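Local coordinates for UDP-4-amino-4,6-dideoxy-N-acetyl-beta-L-altrosamine transaminase (PDB 2FNU), which catalyses the pyridoxal-phosphate-dependent transfer of an amino group from glutamate to a UDP-linked 4-keto sugar, the second step in making pseudaminic acid for flagellin, at residues B[51-55]-B[228-232]; B[56-60]-B[175-179]; B[155-159]-B[182-186]. All coordinates share one frame; numbering follows the deposited sequence.

In the fold
All three contacts are buried and approach the same cofactor, PMP of chain E, inside the large sheet-bearing domain of a fold-type I aminotransferase. Interactions 1 and 2 are neighbours, their centres about 9 Å apart: strand 49-53 is followed, after N54 and S55, by helix 56-66, and F53 packs on A59. Interaction 1 lies at the sheet margin, where the loop 228-232 also meets the second subunit, and is held by backbone and water bonds. Interaction 2 is apolar helix-on-strand packing with a phosphate-binding helix N-terminus. Interaction 3, near the chain centre, joins two loops around the cofactor's phenolic oxygen; F179 O meets T186 OG1 in a probable hydrogen bond, and S178 O packs on K183 CB.

Interaction 1 of 3, residues B[51-55]-B[228-232]; sequences LVFNS and NFRLN. With PMP (4'-deoxy-4'-aminopyridoxal-5'-phosphate), chain C; PMP (4'-deoxy-4'-aminopyridoxal-5'-phosphate), chain E.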
loop_
_atom_site.group_PDB
_atom_site.type_symbol
_atom_site.label_atom_id
_atom_site.label_comp_id
_atom_site.label_asym_id
_atom_site.label_seq_id
_atom_site.Cartn_x
_atom_site.Cartn_y
_atom_site.Cartn_z
ATOM N N LEU B 51 -7.526 12.606 0.955
ATOM C CA LEU B 51 -7.344 11.376 0.190
ATOM C C LEU B 51 -6.809 10.329 1.130
ATOM O O LEU B 51 -5.824 10.605 1.831
ATOM C CB LEU B 51 -6.283 11.570 -0.902
ATOM C CG LEU B 51 -6.697 12.365 -2.134
ATOM C CD1 LEU B 51 -5.458 12.647 -2.986
ATOM C CD2 LEU B 51 -7.763 11.620 -2.948
ATOM N N VAL B 52 -7.413 9.144 1.138
ATOM C CA VAL B 52 -6.921 8.084 2.014
ATOM C C VAL B 52 -6.094 7.072 1.224
ATOM O O VAL B 52 -6.316 6.863 0.015
ATOM C CB VAL B 52 -8.050 7.391 2.813
ATOM C CG1 VAL B 52 -8.711 8.380 3.773
ATOM C CG2 VAL B 52 -9.108 6.832 1.872
ATOM N N PHE B 53 -5.112 6.480 1.914
ATOM C CA PHE B 53 -4.056 5.647 1.303
ATOM C C PHE B 53 -3.863 4.398 2.141
ATOM O O PHE B 53 -4.332 4.354 3.294
ATOM C CB PHE B 53 -2.718 6.403 1.312
ATOM C CG PHE B 53 -2.657 7.555 0.356
ATOM C CD1 PHE B 53 -2.071 7.414 -0.891
ATOM C CD2 PHE B 53 -3.200 8.790 0.707
ATOM C CE1 PHE B 53 -2.025 8.487 -1.781
ATOM C CE2 PHE B 53 -3.161 9.858 -0.172
ATOM C CZ PHE B 53 -2.573 9.714 -1.418
ATOM N N ASN B 54 -3.136 3.406 1.604
ATOM C CA ASN B 54 -2.935 2.163 2.345
ATOM C C ASN B 54 -2.081 2.337 3.607
ATOM O O ASN B 54 -2.105 1.503 4.499
ATOM C CB ASN B 54 -2.311 1.082 1.448
ATOM C CG ASN B 54 -0.856 1.334 1.168
ATOM O OD1 ASN B 54 0.044 0.732 1.822
ATOM N ND2 ASN B 54 -0.592 2.237 0.258
ATOM N N SER B 55 -1.273 3.391 3.630
ATOM C CA SER B 55 -0.421 3.699 4.783
ATOM C C SER B 55 -0.049 5.186 4.733
ATOM O O SER B 55 -0.124 5.806 3.661
ATOM C CB SER B 55 0.867 2.872 4.778
ATOM O OG SER B 55 1.688 3.243 3.674
ATOM N N ASN B 228 -0.744 1.672 -6.787
ATOM C CA ASN B 228 -2.012 1.281 -6.156
ATOM C C ASN B 228 -1.783 1.360 -4.658
ATOM O O ASN B 228 -1.330 0.385 -4.029
ATOM C CB ASN B 228 -2.461 -0.139 -6.556
ATOM C CG ASN B 228 -3.747 -0.580 -5.857
ATOM O OD1 ASN B 228 -4.287 -1.669 -6.147
ATOM N ND2 ASN B 228 -4.236 0.226 -4.942
ATOM N N PHE B 229 -2.031 2.564 -4.133
ATOM C CA PHE B 229 -1.945 2.853 -2.702
ATOM C C PHE B 229 -3.349 3.064 -2.125
ATOM O O PHE B 229 -3.530 3.795 -1.157
ATOM C CB PHE B 229 -1.110 4.118 -2.464
ATOM C CG PHE B 229 0.318 4.032 -2.955
ATOM C CD1 PHE B 229 1.019 2.825 -2.970
ATOM C CD2 PHE B 229 0.987 5.203 -3.302
ATOM C CE1 PHE B 229 2.356 2.781 -3.396
ATOM C CE2 PHE B 229 2.318 5.166 -3.729
ATOM C CZ PHE B 229 3.006 3.968 -3.760
ATOM N N ARG B 230 -4.351 2.432 -2.725
ATOM C CA ARG B 230 -5.732 2.677 -2.300
ATOM C C ARG B 230 -6.006 2.075 -0.932
ATOM O O ARG B 230 -5.408 1.051 -0.540
ATOM C CB ARG B 230 -6.702 2.098 -3.328
ATOM C CG ARG B 230 -6.585 2.755 -4.710
ATOM C CD ARG B 230 -7.694 2.303 -5.641
ATOM N NE ARG B 230 -7.675 0.850 -5.873
ATOM C CZ ARG B 230 -7.336 0.251 -7.018
ATOM N NH1 ARG B 230 -6.973 0.951 -8.099
ATOM N NH2 ARG B 230 -7.403 -1.075 -7.098
ATOM N N LEU B 231 -6.914 2.727 -0.200
ATOM C CA LEU B 231 -7.490 2.156 1.005
ATOM C C LEU B 231 -8.788 1.459 0.604
ATOM O O LEU B 231 -9.635 2.054 -0.065
ATOM C CB LEU B 231 -7.787 3.271 2.010
ATOM C CG LEU B 231 -8.108 2.787 3.439
ATOM C CD1 LEU B 231 -6.833 2.247 4.108
ATOM C CD2 LEU B 231 -8.687 3.914 4.289
ATOM N N ASN B 232 -8.954 0.199 1.001
ATOM C CA ASN B 232 -10.147 -0.530 0.558
ATOM C C ASN B 232 -11.381 -0.196 1.403
ATOM O O ASN B 232 -11.302 0.603 2.349
ATOM C CB ASN B 232 -9.860 -2.034 0.524
ATOM C CG ASN B 232 -9.444 -2.575 1.874
ATOM O OD1 ASN B 232 -8.301 -3.020 2.076
ATOM N ND2 ASN B 232 -10.355 -2.506 2.821
HETATM N N1 PMP C . -0.997 -6.906 -13.225
HETATM C C2 PMP C . -2.133 -7.288 -13.878
HETATM C C2A PMP C . -1.973 -8.300 -14.988
HETATM C C3 PMP C . -3.387 -6.919 -13.385
HETATM O O3 PMP C . -4.520 -7.466 -13.928
HETATM C C4 PMP C . -3.456 -5.965 -12.358
HETATM C C4A PMP C . -4.768 -5.369 -11.899
HETATM N N4A PMP C . -5.794 -5.458 -12.918
HETATM C C5 PMP C . -2.280 -5.566 -11.728
HETATM C C6 PMP C . -1.058 -6.030 -12.169
HETATM C C5A PMP C . -2.298 -4.653 -10.508
HETATM O O4P PMP C . -2.756 -5.412 -9.395
HETATM P P PMP C . -3.385 -4.682 -8.103
HETATM O O1P PMP C . -4.763 -4.246 -8.544
HETATM O O2P PMP C . -3.434 -5.745 -7.030
HETATM O O3P PMP C . -2.518 -3.486 -7.750
HETATM N N1 PMP E . 5.487 9.434 10.194
HETATM C C2 PMP E . 5.467 9.272 11.555
HETATM C C2A PMP E . 5.771 10.465 12.430
HETATM C C3 PMP E . 5.155 8.014 12.090
HETATM O O3 PMP E . 5.096 7.837 13.443
HETATM C C4 PMP E . 4.888 6.916 11.239
HETATM C C4A PMP E . 4.635 5.528 11.788
HETATM N N4A PMP E . 5.378 5.268 13.001
HETATM C C5 PMP E . 4.855 7.129 9.857
HETATM C C6 PMP E . 5.100 8.411 9.367
HETATM C C5A PMP E . 4.534 6.011 8.881
HETATM O O4P PMP E . 3.137 5.794 8.951
HETATM P P PMP E . 2.522 4.379 8.471
HETATM O O1P PMP E . 2.854 3.390 9.564
HETATM O O2P PMP E . 1.042 4.609 8.408
HETATM O O3P PMP E . 3.097 4.016 7.129
HETATM O O HOH W 1 -8.135 4.988 -1.432
#
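The end of strand 49-53 meets an irregular loop where N54 N donates a bent hydrogen bond to F229 O (2.8 Å, 133° at the hydrogen). The donor stands above the carbonyl plane, and the same oxygen takes a CA-H...O contact from F53 CA at 3.1 Å. One water extends the backbone link: it donates to V52 O and accepts from L231 N at 2.8 Å.

Side chains fill in around these bonds. L231 spreads over the strand end, CD1 against F53 O at 3.4 Å and CD2 against V52 CB and CG2; CG lies anti to the backbone N (chi1 -167°), which carries both methyls to the strand. The F53 ring meets F229 CB at its edge, in plane, through CD1 at 3.8 Å. R230 turns away from the strand, and its guanidinium makes a salt bridge through NE to E189 of the second subunit.

V52 O, through the water, and N54 N hold the loop to the strand end, while N228 O is bonded to S55 OG of the second subunit. The side chain of N228, a substrate-binding residue, lies beside the phosphate of the cofactor bound by the second subunit, consistent with an active site built from both subunits.

Interaction 2 of 3, residues B[56-60]-B[175-179]; sequences ATSAL and SVFSF. With PMP (4'-deoxy-4'-aminopyridoxal-5'-phosphate), chain E.
V176 pushes its two methyls into the first turn of helix 56-66, which runs nearly antiparallel to strand 174-178 (165° between the short axes, 7.9 Å apart). Its CG1 rests against the methyls of both A56 and A59, reaching A56 CB at 3.8 Å. The other branch, CG2, meets L60 CD2, and the two side chains cross at about a right angle. L60 splits its work: CD2 goes to the strand, whereas CD1 approaches the cofactor ring at C6 (4.0 Å). The small alanine side chains are consistent with the short axis separation, and A56 CB rests against both F177 O and S178 CB, the latter at 3.6 Å.

At the N-terminal end of the helix, hydrophobic packing gives way to a phosphate site. O2P of PMP in chain E accepts from A56 N and, across the contact, from S178 OG at 2.8 Å; the hydroxyl is swung anti to its own backbone N (chi1 175°) and is also bonded to H180 N. O3P is gripped by T57 through two groups, the backbone N and OG1 (2.7 Å). For that, OG1 sits anti to the carbonyl carbon, beside the N (chi1 -56°), bringing both donors to one oxygen. S55, just before the helix, caps S58 N with its hydroxyl.

This is the phosphate-binding helix start familiar in fold-type I enzymes. Amide donors and the positive end of the helix dipole would probably favour a doubly charged phosphate, and the apolar packing of V176, A56, A59 and L60 joins the helix start to the strand end, whose donors, A56 N and S178 OG, meet on O2P.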
loop_
_atom_site.group_PDB
_atom_site.type_symbol
_atom_site.label_atom_id
_atom_site.label_comp_id
_atom_site.label_asym_id
_atom_site.label_seq_id
_atom_site.Cartn_x
_atom_site.Cartn_y
_atom_site.Cartn_z
ATOM N N ALA B 56 0.403 5.751 5.867
ATOM C CA ALA B 56 0.909 7.129 5.806
ATOM C C ALA B 56 2.213 7.234 5.014
ATOM O O ALA B 56 2.526 8.300 4.486
ATOM C CB ALA B 56 1.079 7.745 7.201
ATOM N N THR B 57 2.988 6.143 4.970
ATOM C CA THR B 57 4.232 6.164 4.191
ATOM C C THR B 57 3.906 6.326 2.695
ATOM O O THR B 57 4.580 7.084 1.987
ATOM C CB THR B 57 5.058 4.908 4.460
ATOM O OG1 THR B 57 5.289 4.824 5.860
ATOM C CG2 THR B 57 6.407 4.984 3.774
ATOM N N SER B 58 2.845 5.665 2.232
ATOM C CA SER B 58 2.364 5.860 0.856
ATOM C C SER B 58 1.880 7.286 0.626
ATOM O O SER B 58 2.136 7.884 -0.438
ATOM C CB SER B 58 1.263 4.859 0.500
ATOM O OG SER B 58 1.775 3.539 0.470
ATOM N N ALA B 59 1.152 7.815 1.616
ATOM C CA ALA B 59 0.706 9.202 1.591
ATOM C C ALA B 59 1.894 10.167 1.493
ATOM O O ALA B 59 1.875 11.112 0.680
ATOM C CB ALA B 59 -0.130 9.492 2.817
ATOM N N LEU B 60 2.941 9.922 2.293
ATOM C CA LEU B 60 4.113 10.799 2.278
ATOM C C LEU B 60 4.792 10.770 0.909
ATOM O O LEU B 60 5.150 11.824 0.366
ATOM C CB LEU B 60 5.124 10.393 3.373
ATOM C CG LEU B 60 4.787 10.785 4.808
ATOM C CD1 LEU B 60 5.652 10.013 5.798
ATOM C CD2 LEU B 60 4.960 12.274 5.025
ATOM N N SER B 175 -0.959 18.057 4.741
ATOM C CA SER B 175 -0.608 17.357 5.971
ATOM C C SER B 175 -0.941 15.875 5.849
ATOM O O SER B 175 -1.911 15.505 5.192
ATOM C CB SER B 175 -1.379 17.949 7.149
ATOM O OG SER B 175 -1.117 19.352 7.274
ATOM N N VAL B 176 -0.131 15.049 6.492
ATOM C CA VAL B 176 -0.318 13.597 6.439
ATOM C C VAL B 176 -0.768 13.100 7.805
ATOM O O VAL B 176 -0.251 13.550 8.820
ATOM C CB VAL B 176 0.991 12.901 6.027
ATOM C CG1 VAL B 176 0.938 11.377 6.265
ATOM C CG2 VAL B 176 1.310 13.259 4.565
ATOM N N PHE B 177 -1.729 12.167 7.819
ATOM C CA PHE B 177 -2.107 11.445 9.037
ATOM C C PHE B 177 -1.910 9.947 8.839
ATOM O O PHE B 177 -1.988 9.452 7.721
ATOM C CB PHE B 177 -3.577 11.714 9.376
ATOM C CG PHE B 177 -3.862 13.159 9.708
ATOM C CD1 PHE B 177 -4.390 14.011 8.745
ATOM C CD2 PHE B 177 -3.571 13.670 10.956
ATOM C CE1 PHE B 177 -4.644 15.354 9.046
ATOM C CE2 PHE B 177 -3.815 15.019 11.268
ATOM C CZ PHE B 177 -4.352 15.861 10.314
ATOM N N SER B 178 -1.683 9.227 9.932
ATOM C CA SER B 178 -1.607 7.772 9.863
ATOM C C SER B 178 -2.761 7.160 10.636
ATOM O O SER B 178 -3.138 7.653 11.697
ATOM C CB SER B 178 -0.289 7.274 10.487
ATOM O OG SER B 178 -0.241 5.844 10.537
ATOM N N PHE B 179 -3.268 6.037 10.128
ATOM C CA PHE B 179 -4.323 5.249 10.770
ATOM C C PHE B 179 -3.787 3.842 11.039
ATOM O O PHE B 179 -4.553 2.880 11.108
ATOM C CB PHE B 179 -5.577 5.178 9.891
ATOM C CG PHE B 179 -6.020 6.511 9.361
ATOM C CD1 PHE B 179 -6.198 6.693 8.005
ATOM C CD2 PHE B 179 -6.246 7.585 10.217
ATOM C CE1 PHE B 179 -6.593 7.945 7.479
ATOM C CE2 PHE B 179 -6.651 8.826 9.707
ATOM C CZ PHE B 179 -6.822 8.999 8.347
HETATM N N1 PMP E . 5.487 9.434 10.194
HETATM C C2 PMP E . 5.467 9.272 11.555
HETATM C C2A PMP E . 5.771 10.465 12.430
HETATM C C3 PMP E . 5.155 8.014 12.090
HETATM O O3 PMP E . 5.096 7.837 13.443
HETATM C C4 PMP E . 4.888 6.916 11.239
HETATM C C4A PMP E . 4.635 5.528 11.788
HETATM N N4A PMP E . 5.378 5.268 13.001
HETATM C C5 PMP E . 4.855 7.129 9.857
HETATM C C6 PMP E . 5.100 8.411 9.367
HETATM C C5A PMP E . 4.534 6.011 8.881
HETATM O O4P PMP E . 3.137 5.794 8.951
HETATM P P PMP E . 2.522 4.379 8.471
HETATM O O1P PMP E . 2.854 3.390 9.564
HETATM O O2P PMP E . 1.042 4.609 8.408
HETATM O O3P PMP E . 3.097 4.016 7.129
#

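Interaction 3 of 3, residues B[155-159]-B[182-186]; sequences SSHAL and IKPIT. With PMP (4'-deoxy-4'-aminopyridoxal-5'-phosphate), chain E; UD1 (uridine-diphosphate-N-acetylglucosamine), chain F.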
loop_
_atom_site.group_PDB
_atom_site.type_symbol
_atom_site.label_atom_id
_atom_site.label_comp_id
_atom_site.label_asym_id
_atom_site.label_seq_id
_atom_site.Cartn_x
_atom_site.Cartn_y
_atom_site.Cartn_z
ATOM N N SER B 155 1.832 14.988 10.137
ATOM C CA SER B 155 0.949 15.036 11.295
ATOM C C SER B 155 0.470 13.624 11.629
ATOM O O SER B 155 -0.616 13.443 12.175
ATOM C CB SER B 155 -0.226 15.984 11.016
ATOM O OG SER B 155 0.267 17.321 10.857
ATOM N N SER B 156 1.307 12.620 11.358
ATOM C CA SER B 156 0.880 11.228 11.522
ATOM C C SER B 156 0.363 10.925 12.920
ATOM O O SER B 156 -0.540 10.082 13.065
ATOM C CB SER B 156 2.020 10.265 11.183
ATOM O OG SER B 156 2.217 10.190 9.779
ATOM N N HIS B 157 0.944 11.574 13.947
ATOM C CA HIS B 157 0.543 11.358 15.343
ATOM C C HIS B 157 -0.658 12.179 15.777
ATOM O O HIS B 157 -1.149 11.994 16.902
ATOM C CB HIS B 157 1.673 11.775 16.306
ATOM C CG HIS B 157 2.924 10.966 16.177
ATOM N ND1 HIS B 157 3.962 11.075 17.075
ATOM C CD2 HIS B 157 3.315 10.054 15.254
ATOM C CE1 HIS B 157 4.940 10.258 16.716
ATOM N NE2 HIS B 157 4.575 9.626 15.614
ATOM N N ALA B 158 -1.097 13.108 14.927
ATOM C CA ALA B 158 -1.798 14.284 15.449
ATOM C C ALA B 158 -3.253 14.482 15.043
ATOM O O ALA B 158 -3.764 15.600 15.174
ATOM C CB ALA B 158 -1.005 15.567 15.125
ATOM N N LEU B 159 -3.928 13.427 14.584
ATOM C CA LEU B 159 -5.354 13.606 14.284
ATOM C C LEU B 159 -6.119 14.012 15.553
ATOM O O LEU B 159 -6.125 13.292 16.568
ATOM C CB LEU B 159 -5.955 12.353 13.663
ATOM C CG LEU B 159 -7.405 12.560 13.191
ATOM C CD1 LEU B 159 -7.472 13.328 11.891
ATOM C CD2 LEU B 159 -8.066 11.206 13.062
ATOM N N ILE B 182 -1.905 1.430 15.894
ATOM C CA ILE B 182 -1.668 2.021 17.216
ATOM C C ILE B 182 -1.893 3.526 17.248
ATOM O O ILE B 182 -1.605 4.178 18.265
ATOM C CB ILE B 182 -0.272 1.661 17.776
ATOM C CG1 ILE B 182 0.823 2.292 16.910
ATOM C CG2 ILE B 182 -0.159 0.133 17.874
ATOM C CD1 ILE B 182 2.262 2.093 17.436
ATOM N N LYS B 183 -2.417 4.078 16.149
ATOM C CA LYS B 183 -2.561 5.534 16.036
ATOM C C LYS B 183 -3.875 6.056 16.636
ATOM O O LYS B 183 -4.713 5.262 17.086
ATOM C CB LYS B 183 -2.401 5.960 14.582
ATOM C CG LYS B 183 -0.959 5.816 14.060
ATOM C CD LYS B 183 -0.024 6.859 14.638
ATOM C CE LYS B 183 1.349 6.790 13.954
ATOM N NZ LYS B 183 2.450 6.935 14.918
ATOM N N PRO B 184 -4.035 7.385 16.710
ATOM C CA PRO B 184 -5.231 7.930 17.375
ATOM C C PRO B 184 -6.563 7.315 16.948
ATOM O O PRO B 184 -7.435 7.092 17.793
ATOM C CB PRO B 184 -5.137 9.426 17.065
ATOM C CG PRO B 184 -3.634 9.669 17.119
ATOM C CD PRO B 184 -3.090 8.468 16.345
ATOM N N ILE B 185 -6.724 7.068 15.651
ATOM C CA ILE B 185 -7.789 6.167 15.174
ATOM C C ILE B 185 -7.114 5.229 14.203
ATOM O O ILE B 185 -6.022 5.534 13.702
ATOM C CB ILE B 185 -8.977 6.873 14.469
ATOM C CG1 ILE B 185 -8.520 7.571 13.180
ATOM C CG2 ILE B 185 -9.733 7.787 15.451
ATOM C CD1 ILE B 185 -9.693 8.055 12.279
ATOM N N THR B 186 -7.767 4.113 13.892
ATOM C CA THR B 186 -7.125 3.116 13.038
ATOM C C THR B 186 -7.999 2.557 11.925
ATOM O O THR B 186 -9.224 2.492 12.047
ATOM C CB THR B 186 -6.575 1.935 13.867
ATOM O OG1 THR B 186 -5.748 1.122 13.028
ATOM C CG2 THR B 186 -7.719 1.058 14.426
HETATM N N1 PMP E . 5.487 9.434 10.194
HETATM C C2 PMP E . 5.467 9.272 11.555
HETATM C C2A PMP E . 5.771 10.465 12.430
HETATM C C3 PMP E . 5.155 8.014 12.090
HETATM O O3 PMP E . 5.096 7.837 13.443
HETATM C C4 PMP E . 4.888 6.916 11.239
HETATM C C4A PMP E . 4.635 5.528 11.788
HETATM N N4A PMP E . 5.378 5.268 13.001
HETATM C C5 PMP E . 4.855 7.129 9.857
HETATM C C6 PMP E . 5.100 8.411 9.367
HETATM C C5A PMP E . 4.534 6.011 8.881
HETATM O O4P PMP E . 3.137 5.794 8.951
HETATM P P PMP E . 2.522 4.379 8.471
HETATM O O1P PMP E . 2.854 3.390 9.564
HETATM O O2P PMP E . 1.042 4.609 8.408
HETATM O O3P PMP E . 3.097 4.016 7.129
HETATM C "C1'" UD1 F . 6.830 2.262 14.032
HETATM C "C2'" UD1 F . 6.941 3.554 14.861
HETATM C "C3'" UD1 F . 5.596 4.249 15.044
HETATM C "C4'" UD1 F . 4.852 4.356 13.706
HETATM C "C5'" UD1 F . 4.806 3.046 12.897
HETATM C "C6'" UD1 F . 3.749 2.073 13.426
HETATM C "C7'" UD1 F . 8.848 3.398 16.420
HETATM C "C8'" UD1 F . 9.362 2.889 17.740
HETATM N "N2'" UD1 F . 7.544 3.252 16.160
HETATM O "O1'" UD1 F . 6.224 1.224 14.806
HETATM O "O3'" UD1 F . 5.796 5.581 15.573
HETATM O "O5'" UD1 F . 6.105 2.436 12.800
HETATM O "O7'" UD1 F . 9.600 3.926 15.636
HETATM N N1 UD1 F . 0.702 -3.191 18.315
HETATM C C2 UD1 F . -0.634 -3.568 18.555
HETATM N N3 UD1 F . -1.433 -3.892 17.525
HETATM C C4 UD1 F . -0.991 -3.877 16.259
HETATM C C5 UD1 F . 0.321 -3.514 15.955
HETATM C C6 UD1 F . 1.186 -3.171 16.986
HETATM O O2 UD1 F . -1.070 -3.596 19.732
HETATM O O4 UD1 F . -1.771 -4.188 15.339
HETATM C C1B UD1 F . 1.561 -2.854 19.469
HETATM C C2B UD1 F . 2.200 -4.147 19.958
HETATM O "O2'" UD1 F . 2.179 -4.169 21.388
HETATM C C3B UD1 F . 3.622 -4.079 19.447
HETATM C C4B UD1 F . 3.889 -2.588 19.408
HETATM O O4B UD1 F . 2.632 -1.971 19.109
HETATM O O3B UD1 F . 4.562 -4.752 20.292
HETATM C C5B UD1 F . 4.901 -2.261 18.328
HETATM O O5B UD1 F . 5.105 -0.855 18.337
HETATM P PA UD1 F . 6.433 -0.257 17.641
HETATM O O1A UD1 F . 6.314 1.260 17.628
HETATM O O2A UD1 F . 7.641 -0.910 18.293
HETATM O O3A UD1 F . 6.183 -0.875 16.165
HETATM P PB UD1 F . 6.833 -0.276 14.811
HETATM O O1B UD1 F . 8.345 -0.192 14.958
HETATM O O2B UD1 F . 6.206 -1.029 13.647
#
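H157 and K183 converge on one atom, the phenolic O3 of PMP in chain E. NE2 of H157 is hydrogen-bonded to O3 at 2.9 Å, with the oxygen at the edge of the imidazole and in its plane, and K183 NZ donates to the same O3 at 3.2 Å. The two side chains cross obliquely, NZ coming 3.3 Å from H157 CD2. S156 packs on the pyridine ring instead, its CB 3.6 Å from C2, while its OG is bonded to D154.

A second shell sets these groups. The K183 chain bends at chi2 (-72°) to pass S156 O, which lies 3.6 Å from CD, and bends again at chi4 (-138°), next to NZ. H157 is fixed in rotation by a bond from ND1 to A131 N, and S155 to A158 form a type I beta turn. Behind it, P184 CG packs on H157 O (3.4 Å), an oxygen also bonded to S282 OG. Farther out, L159 CD2 meets I185 CD1 at 3.6 Å, and both side chains rest on L243 of helix 233-244.

K183 is the lysine that carries the cofactor as an internal aldimine; here it is unattached. N4A of PMP is instead joined to C4' of the sugar nucleotide (1.3 Å), the external aldimine, with K183 NZ close by. The geometry is consistent with a released lysine kept near the reacting groups, and the H157 bond with holding O3 in place.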